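Long-range contacts in CENP-V/GFA domain-containing protein (Rhodobacter sphaeroides 2.4.1, PDB 3FAC), which is of unknown function but, as a Gfa-family protein, probably binds zinc and may act as a carbon-sulfur lyase: residues A[4-12]-A[70-78]; A[36-46]-A[81-92]. All blocks are in the same frame, centred on the assembly; numbering follows the deposited sequence.

Contact 1 of 2, residues A[4-12]-A[70-78]; sequences TCHCGAVEI and CRTCGIYTH
Cys5 and Cys7 face Ile75 and Cys73 along two chains that run in opposite directions, with CA atoms 5.7 Å apart for Cys5 and Ile75 and 5.3 Å apart for Cys7 and Cys73. Each segment doubles back on itself. Cys5 N bonds to Val10 O (3.2 Å), and Cys70 N bonds to Ile75 O (3.1 Å). Gly8 makes its turn at backbone angles where a CB would press on the carbonyl O of Cys7. The two turns hold four sulfurs together. Cys7 SG is central, 2.6 Å from Cys73 SG and equally close to Cys5 SG within its own turn. Cys5-Cys7 and Cys7-Cys73 have been seen as disulfides, but these separations exceed a normal S-S bond, so the bonding here is doubtful, as is the short approach of Cys7 to Cys70. Cys5 SG sits 3.4 Å from Cys73 SG. The paired Cys-X-Cys and Cys-X-X-Cys sequences are consistent with the structural zinc site of the Gfa family, here without a metal between the sulfurs. Cys70 turns its SG opposite its own N (chi1 180°), toward Val10, whose CG2 lies 3.9 Å from Cys70 CB; the sulfur's position is less certain. The other methyl of Val10, CG1, meets Thr77 CG2 at 4.2 Å, the two side chains crossing at about a right angle. On the outer side, the CB of His6 rests on CG1 of Ile75 while its imidazole leads away. Thr72 brings CG2 to Cys7 CB and uses its hydroxyl on Asn54. Strand 11-14 belongs to the three-stranded sheet and strand 76-80 to the five-stranded one, so the contact joins the two. Leu55 of strand 55-58 touches Val10, Thr77 and His78, and the ring of His78 stacks on Trp68.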
# COMPACT_ATOMS: atom_id res chain seq x y z
N THR A 4 -1.63 -9.58 -1.74
CA THR A 4 -2.44 -10.26 -0.72
C THR A 4 -1.92 -10.01 0.68
O THR A 4 -0.71 -10.00 0.90
CB THR A 4 -2.46 -11.78 -0.95
OG1 THR A 4 -1.11 -12.27 -0.92
CG2 THR A 4 -3.10 -12.13 -2.28
N CYS A 5 -2.83 -9.81 1.64
CA CYS A 5 -2.41 -9.60 3.01
C CYS A 5 -1.94 -10.96 3.54
O CYS A 5 -2.01 -11.96 2.82
CB CYS A 5 -3.56 -9.05 3.87
SG CYS A 5 -4.91 -10.21 4.23
N HIS A 6 -1.48 -11.01 4.78
CA HIS A 6 -1.01 -12.27 5.33
C HIS A 6 -2.14 -13.26 5.54
O HIS A 6 -2.07 -14.38 5.04
CB HIS A 6 -0.27 -12.04 6.64
CG HIS A 6 0.43 -13.26 7.13
ND1 HIS A 6 1.46 -13.85 6.43
CD2 HIS A 6 0.22 -14.04 8.22
CE1 HIS A 6 1.86 -14.94 7.06
NE2 HIS A 6 1.12 -15.08 8.15
N CYS A 7 -3.17 -12.85 6.28
CA CYS A 7 -4.34 -13.70 6.53
C CYS A 7 -4.83 -14.31 5.22
O CYS A 7 -5.39 -15.40 5.20
CB CYS A 7 -5.49 -12.87 7.15
SG CYS A 7 -5.67 -11.16 6.48
N GLY A 8 -4.59 -13.58 4.13
CA GLY A 8 -5.02 -14.05 2.82
C GLY A 8 -6.45 -13.63 2.55
O GLY A 8 -7.02 -13.94 1.50
N ALA A 9 -7.03 -12.92 3.51
CA ALA A 9 -8.41 -12.44 3.40
C ALA A 9 -8.56 -11.40 2.29
O ALA A 9 -9.59 -11.34 1.62
CB ALA A 9 -8.87 -11.85 4.73
N VAL A 10 -7.53 -10.58 2.10
CA VAL A 10 -7.59 -9.53 1.09
C VAL A 10 -6.69 -9.78 -0.12
O VAL A 10 -5.54 -10.18 0.02
CB VAL A 10 -7.19 -8.17 1.71
CG1 VAL A 10 -7.60 -7.04 0.79
CG2 VAL A 10 -7.83 -8.01 3.08
N GLU A 11 -7.24 -9.55 -1.31
CA GLU A 11 -6.46 -9.70 -2.53
C GLU A 11 -6.74 -8.56 -3.50
O GLU A 11 -7.89 -8.29 -3.84
CB GLU A 11 -6.76 -11.02 -3.25
CG GLU A 11 -5.93 -11.17 -4.52
CD GLU A 11 -6.12 -12.49 -5.23
OE1 GLU A 11 -6.01 -13.54 -4.57
OE2 GLU A 11 -6.36 -12.48 -6.46
N ILE A 12 -5.68 -7.89 -3.94
CA ILE A 12 -5.84 -6.80 -4.88
C ILE A 12 -5.23 -7.18 -6.22
O ILE A 12 -4.55 -8.19 -6.35
CB ILE A 12 -5.16 -5.51 -4.36
CG1 ILE A 12 -3.67 -5.76 -4.12
CG2 ILE A 12 -5.83 -5.04 -3.08
CD1 ILE A 12 -2.89 -4.50 -3.78
N CYS A 70 -5.92 -4.82 6.59
CA CYS A 70 -6.71 -6.01 6.89
C CYS A 70 -7.04 -6.09 8.38
O CYS A 70 -6.14 -6.06 9.22
CB CYS A 70 -5.93 -7.24 6.45
SG CYS A 70 -6.78 -8.80 6.76
N ARG A 71 -8.32 -6.21 8.71
CA ARG A 71 -8.75 -6.28 10.11
C ARG A 71 -8.29 -7.54 10.84
O ARG A 71 -8.26 -7.58 12.07
CB ARG A 71 -10.28 -6.17 10.21
CG ARG A 71 -11.02 -7.37 9.63
CD ARG A 71 -12.49 -7.08 9.38
NE ARG A 71 -13.25 -6.85 10.61
CZ ARG A 71 -13.52 -7.79 11.51
NH1 ARG A 71 -13.11 -9.04 11.34
NH2 ARG A 71 -14.21 -7.47 12.60
N THR A 72 -7.94 -8.58 10.08
CA THR A 72 -7.52 -9.84 10.68
C THR A 72 -6.02 -9.92 10.97
O THR A 72 -5.63 -10.14 12.12
CB THR A 72 -7.91 -11.03 9.78
OG1 THR A 72 -9.32 -10.98 9.52
CG2 THR A 72 -7.61 -12.35 10.47
N CYS A 73 -5.20 -9.75 9.94
CA CYS A 73 -3.75 -9.83 10.12
C CYS A 73 -3.11 -8.46 10.36
O CYS A 73 -1.92 -8.36 10.67
CB CYS A 73 -3.11 -10.53 8.91
SG CYS A 73 -3.58 -9.88 7.30
N GLY A 74 -3.91 -7.40 10.22
CA GLY A 74 -3.41 -6.06 10.44
C GLY A 74 -2.44 -5.55 9.39
O GLY A 74 -1.85 -4.48 9.56
N ILE A 75 -2.28 -6.30 8.30
CA ILE A 75 -1.35 -5.90 7.24
C ILE A 75 -1.85 -4.77 6.34
O ILE A 75 -2.93 -4.84 5.76
CB ILE A 75 -0.99 -7.10 6.35
CG1 ILE A 75 -0.28 -8.18 7.18
CG2 ILE A 75 -0.12 -6.64 5.18
CD1 ILE A 75 0.98 -7.68 7.89
N TYR A 76 -1.04 -3.73 6.24
CA TYR A 76 -1.35 -2.57 5.40
C TYR A 76 -1.26 -2.96 3.92
O TYR A 76 -0.19 -3.33 3.44
CB TYR A 76 -0.37 -1.44 5.73
CG TYR A 76 0.01 -0.55 4.57
CD1 TYR A 76 -0.93 0.27 3.95
CD2 TYR A 76 1.34 -0.48 4.13
CE1 TYR A 76 -0.57 1.14 2.92
CE2 TYR A 76 1.71 0.38 3.10
CZ TYR A 76 0.76 1.20 2.50
OH TYR A 76 1.14 2.07 1.51
N THR A 77 -2.37 -2.87 3.21
CA THR A 77 -2.41 -3.21 1.79
C THR A 77 -2.07 -2.02 0.89
O THR A 77 -1.05 -2.03 0.18
CB THR A 77 -3.80 -3.74 1.36
OG1 THR A 77 -4.81 -2.79 1.74
CG2 THR A 77 -4.10 -5.08 2.02
N HIS A 78 -2.92 -1.00 0.91
CA HIS A 78 -2.72 0.19 0.09
C HIS A 78 -3.40 1.40 0.71
O HIS A 78 -4.12 1.29 1.70
CB HIS A 78 -3.32 -0.05 -1.30
CG HIS A 78 -4.81 -0.23 -1.29
ND1 HIS A 78 -5.43 -1.28 -0.66
CD2 HIS A 78 -5.80 0.54 -1.81
CE1 HIS A 78 -6.74 -1.15 -0.78
NE2 HIS A 78 -6.99 -0.06 -1.48

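Contact 2 of 2, residues A[36-46]-A[81-92]; sequences AIAATARLSDL and RRSNPEEYGVNV
Tyr88 is held between two leucines. Leu43 lays CD2 over one face of the ring, 3.9 Å from the centroid and 23° off the normal. Leu46 brings CD1 over the opposite face, also 3.9 Å from the centroid. Both are CH-pi contacts, and both leucine side chains cross Tyr88 at about a right angle. Leu46 reaches the ring because its CG stands anti to its backbone N (chi1 -171°), and its CD1 goes on to touch Val90 CG2. The carbonyl O of Arg42 lies at the ring edge, and His78 packs edge-to-face with the ring. An alanine in place of Tyr88 would probably leave the methyls of Leu43 and Leu46 without the ring between them, opening a gap there and taking from His78 the ring it meets edge-to-face. Leu43 also turns CD1 onto Pro85 O and the carboxylate of Glu86. Strand 38-42 is an outermost strand of the five-stranded antiparallel sheet and runs against strand 87-91, the N-to-C directions 144° apart. Val92 N meets Ile37 O almost in line with the carbonyl bond (3.1 Å). Val90 N bonds to Ala39 O (3.1 Å). Tyr88 N bonds to Ala41 O (2.9 Å). An Asx turn at Asn84, inside a type I turn from Asn84 to Glu87, leads into strand 87-91. Across the sheet from Tyr88, Thr40 and Arg81 meet at about a right angle. Thr40 OG1 lies at the guanidinium edge, 3.6 Å from Arg81 NE. Arg81 NE makes a long salt bridge to Glu87 OE1 at 3.9 Å. At the far end Ala36 CB packs against the amide of Asn91, whose ND2 bonds to Tyr76 O of strand 76-80. A water takes the N-H of Ile37 and donates to Asn91 OD1.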
# COMPACT_ATOMS: atom_id res chain seq x y z
N ALA A 36 6.20 0.25 6.13
CA ALA A 36 6.23 -0.35 4.80
C ALA A 36 6.88 0.50 3.72
O ALA A 36 7.06 1.70 3.87
CB ALA A 36 4.81 -0.71 4.38
N ILE A 37 7.25 -0.16 2.62
CA ILE A 37 7.85 0.49 1.46
C ILE A 37 6.74 0.54 0.42
O ILE A 37 6.17 -0.50 0.07
CB ILE A 37 9.03 -0.34 0.91
CG1 ILE A 37 10.19 -0.34 1.92
CG2 ILE A 37 9.49 0.23 -0.42
CD1 ILE A 37 11.39 -1.16 1.50
N ALA A 38 6.42 1.73 -0.07
CA ALA A 38 5.36 1.87 -1.05
C ALA A 38 5.82 2.17 -2.48
O ALA A 38 6.97 2.54 -2.72
CB ALA A 38 4.37 2.94 -0.59
N ALA A 39 4.89 2.00 -3.41
CA ALA A 39 5.10 2.26 -4.83
C ALA A 39 3.77 2.80 -5.35
O ALA A 39 2.71 2.36 -4.92
CB ALA A 39 5.46 0.97 -5.55
N THR A 40 3.83 3.76 -6.27
CA THR A 40 2.61 4.39 -6.80
C THR A 40 1.79 3.53 -7.78
O THR A 40 2.27 2.54 -8.31
CB THR A 40 2.96 5.73 -7.49
OG1 THR A 40 3.63 6.59 -6.56
CG2 THR A 40 1.70 6.43 -7.98
N ALA A 41 0.54 3.94 -7.99
CA ALA A 41 -0.38 3.27 -8.90
C ALA A 41 -1.60 4.15 -9.18
O ALA A 41 -2.24 4.64 -8.26
CB ALA A 41 -0.82 1.94 -8.31
N ARG A 42 -1.91 4.35 -10.46
CA ARG A 42 -3.07 5.17 -10.84
C ARG A 42 -4.34 4.58 -10.25
O ARG A 42 -4.44 3.36 -10.06
CB ARG A 42 -3.21 5.22 -12.37
CG ARG A 42 -1.99 5.74 -13.12
CD ARG A 42 -2.19 5.60 -14.62
NE ARG A 42 -1.02 6.01 -15.39
CZ ARG A 42 -0.60 7.27 -15.49
NH1 ARG A 42 -1.25 8.25 -14.88
NH2 ARG A 42 0.48 7.55 -16.22
N LEU A 43 -5.32 5.43 -9.95
CA LEU A 43 -6.59 4.99 -9.39
C LEU A 43 -7.22 3.89 -10.23
O LEU A 43 -7.76 2.92 -9.70
CB LEU A 43 -7.58 6.15 -9.30
CG LEU A 43 -7.41 7.22 -8.22
CD1 LEU A 43 -8.55 8.22 -8.33
CD2 LEU A 43 -7.41 6.57 -6.84
N SER A 44 -7.16 4.06 -11.55
CA SER A 44 -7.74 3.09 -12.47
C SER A 44 -6.85 1.87 -12.69
O SER A 44 -7.13 1.04 -13.56
CB SER A 44 -8.05 3.76 -13.81
OG SER A 44 -6.94 4.51 -14.28
N ASP A 45 -5.78 1.74 -11.90
CA ASP A 45 -4.89 0.59 -12.03
C ASP A 45 -4.98 -0.35 -10.83
O ASP A 45 -4.31 -1.39 -10.81
CB ASP A 45 -3.44 1.04 -12.22
CG ASP A 45 -3.19 1.67 -13.58
OD1 ASP A 45 -3.61 1.07 -14.60
OD2 ASP A 45 -2.56 2.74 -13.64
N LEU A 46 -5.79 -0.01 -9.84
CA LEU A 46 -5.94 -0.85 -8.66
C LEU A 46 -7.37 -1.35 -8.48
O LEU A 46 -8.32 -0.58 -8.51
CB LEU A 46 -5.48 -0.08 -7.41
CG LEU A 46 -5.35 -0.83 -6.08
CD1 LEU A 46 -4.40 -0.07 -5.16
CD2 LEU A 46 -6.71 -1.00 -5.42
N ARG A 81 -2.97 8.24 -1.46
CA ARG A 81 -2.09 9.35 -1.10
C ARG A 81 -2.84 10.65 -0.83
O ARG A 81 -3.93 10.89 -1.37
CB ARG A 81 -1.07 9.59 -2.22
CG ARG A 81 -0.09 8.46 -2.44
CD ARG A 81 0.99 8.87 -3.43
NE ARG A 81 1.98 7.82 -3.63
CZ ARG A 81 2.75 7.30 -2.67
NH1 ARG A 81 2.64 7.74 -1.42
NH2 ARG A 81 3.62 6.35 -2.96
N ARG A 82 -2.25 11.49 0.01
CA ARG A 82 -2.85 12.77 0.36
C ARG A 82 -2.28 13.90 -0.49
O ARG A 82 -2.85 14.99 -0.55
CB ARG A 82 -2.64 13.07 1.85
CG ARG A 82 -2.86 14.53 2.22
CD ARG A 82 -2.79 14.80 3.72
NE ARG A 82 -2.68 16.23 4.01
CZ ARG A 82 -1.53 16.90 3.97
NH1 ARG A 82 -0.40 16.28 3.66
NH2 ARG A 82 -1.52 18.20 4.25
N SER A 83 -1.16 13.63 -1.15
CA SER A 83 -0.59 14.57 -2.11
C SER A 83 -1.27 14.44 -3.47
O SER A 83 -1.48 15.44 -4.16
CB SER A 83 0.92 14.35 -2.25
OG SER A 83 1.19 13.18 -2.99
N ASN A 84 -1.61 13.21 -3.84
CA ASN A 84 -2.26 12.96 -5.12
C ASN A 84 -3.47 12.04 -4.97
O ASN A 84 -3.33 10.82 -4.86
CB ASN A 84 -1.27 12.36 -6.12
CG ASN A 84 -1.69 12.59 -7.56
OD1 ASN A 84 -2.88 12.65 -7.87
ND2 ASN A 84 -0.71 12.72 -8.45
N PRO A 85 -4.66 12.63 -4.97
CA PRO A 85 -5.91 11.85 -4.88
C PRO A 85 -6.16 10.90 -6.05
O PRO A 85 -7.14 10.14 -6.04
CB PRO A 85 -6.97 12.94 -4.78
CG PRO A 85 -6.27 14.02 -4.02
CD PRO A 85 -4.92 14.05 -4.70
N GLU A 86 -5.28 10.93 -7.05
CA GLU A 86 -5.41 10.06 -8.21
C GLU A 86 -4.39 8.93 -8.16
O GLU A 86 -4.17 8.23 -9.15
CB GLU A 86 -5.22 10.86 -9.50
CG GLU A 86 -6.37 11.80 -9.84
CD GLU A 86 -7.66 11.06 -10.10
OE1 GLU A 86 -7.68 10.16 -10.97
OE2 GLU A 86 -8.67 11.37 -9.43
N GLU A 87 -3.77 8.75 -7.01
CA GLU A 87 -2.77 7.70 -6.84
C GLU A 87 -3.05 6.84 -5.62
O GLU A 87 -3.81 7.21 -4.73
CB GLU A 87 -1.36 8.29 -6.71
CG GLU A 87 -0.85 9.04 -7.91
CD GLU A 87 0.60 9.44 -7.76
OE1 GLU A 87 0.96 9.97 -6.68
OE2 GLU A 87 1.39 9.24 -8.71
N TYR A 88 -2.39 5.69 -5.58
CA TYR A 88 -2.50 4.76 -4.48
C TYR A 88 -1.08 4.43 -4.05
O TYR A 88 -0.17 4.43 -4.87
CB TYR A 88 -3.18 3.46 -4.93
CG TYR A 88 -4.69 3.47 -4.98
CD1 TYR A 88 -5.45 3.72 -3.84
CD2 TYR A 88 -5.36 3.15 -6.16
CE1 TYR A 88 -6.85 3.64 -3.87
CE2 TYR A 88 -6.75 3.06 -6.20
CZ TYR A 88 -7.48 3.31 -5.06
OH TYR A 88 -8.86 3.20 -5.10
N GLY A 89 -0.91 4.16 -2.76
CA GLY A 89 0.39 3.78 -2.25
C GLY A 89 0.22 2.32 -1.90
O GLY A 89 -0.63 1.98 -1.07
N VAL A 90 0.98 1.44 -2.54
CA VAL A 90 0.86 0.01 -2.28
C VAL A 90 2.02 -0.58 -1.49
O VAL A 90 3.18 -0.20 -1.68
CB VAL A 90 0.73 -0.78 -3.60
CG1 VAL A 90 0.54 -2.26 -3.32
CG2 VAL A 90 -0.43 -0.25 -4.41
N ASN A 91 1.69 -1.52 -0.61
CA ASN A 91 2.69 -2.20 0.21
C ASN A 91 3.41 -3.21 -0.71
O ASN A 91 2.84 -4.23 -1.08
CB ASN A 91 1.99 -2.94 1.35
CG ASN A 91 2.94 -3.41 2.43
OD1 ASN A 91 4.07 -3.81 2.16
ND2 ASN A 91 2.48 -3.38 3.67
N VAL A 92 4.65 -2.91 -1.07
CA VAL A 92 5.43 -3.79 -1.95
C VAL A 92 5.54 -5.22 -1.43
O VAL A 92 5.58 -6.18 -2.20
CB VAL A 92 6.88 -3.25 -2.19
CG1 VAL A 92 6.83 -1.81 -2.69
CG2 VAL A 92 7.69 -3.35 -0.90
O HOH W 1 6.71 -3.03 2.55

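Overall arrangement
The two contacts lie on opposite sides of the chain's centre, their own centres about 16 Å apart. Strands 76-80 and 87-91 are neighbours in one sheet and tie them together. Tyr76 O of contact 1 probably accepts from Asn91 ND2 of contact 2 at 2.7 Å, and Thr77 O from Asn91 N at 2.9 Å. His78 CB packs on Gly89 O at 3.4 Å. Contact 1 holds the cysteine cluster that probably corresponds to a family zinc site. Contact 2 lies at one edge of that sheet, with strand 38-42 outermost, and contact 1 reaches its middle strand, 76-80. Cys26 and Cys31, seen as a disulfide, belong to neither contact; with Cys28 they probably correspond to the family's second zinc site.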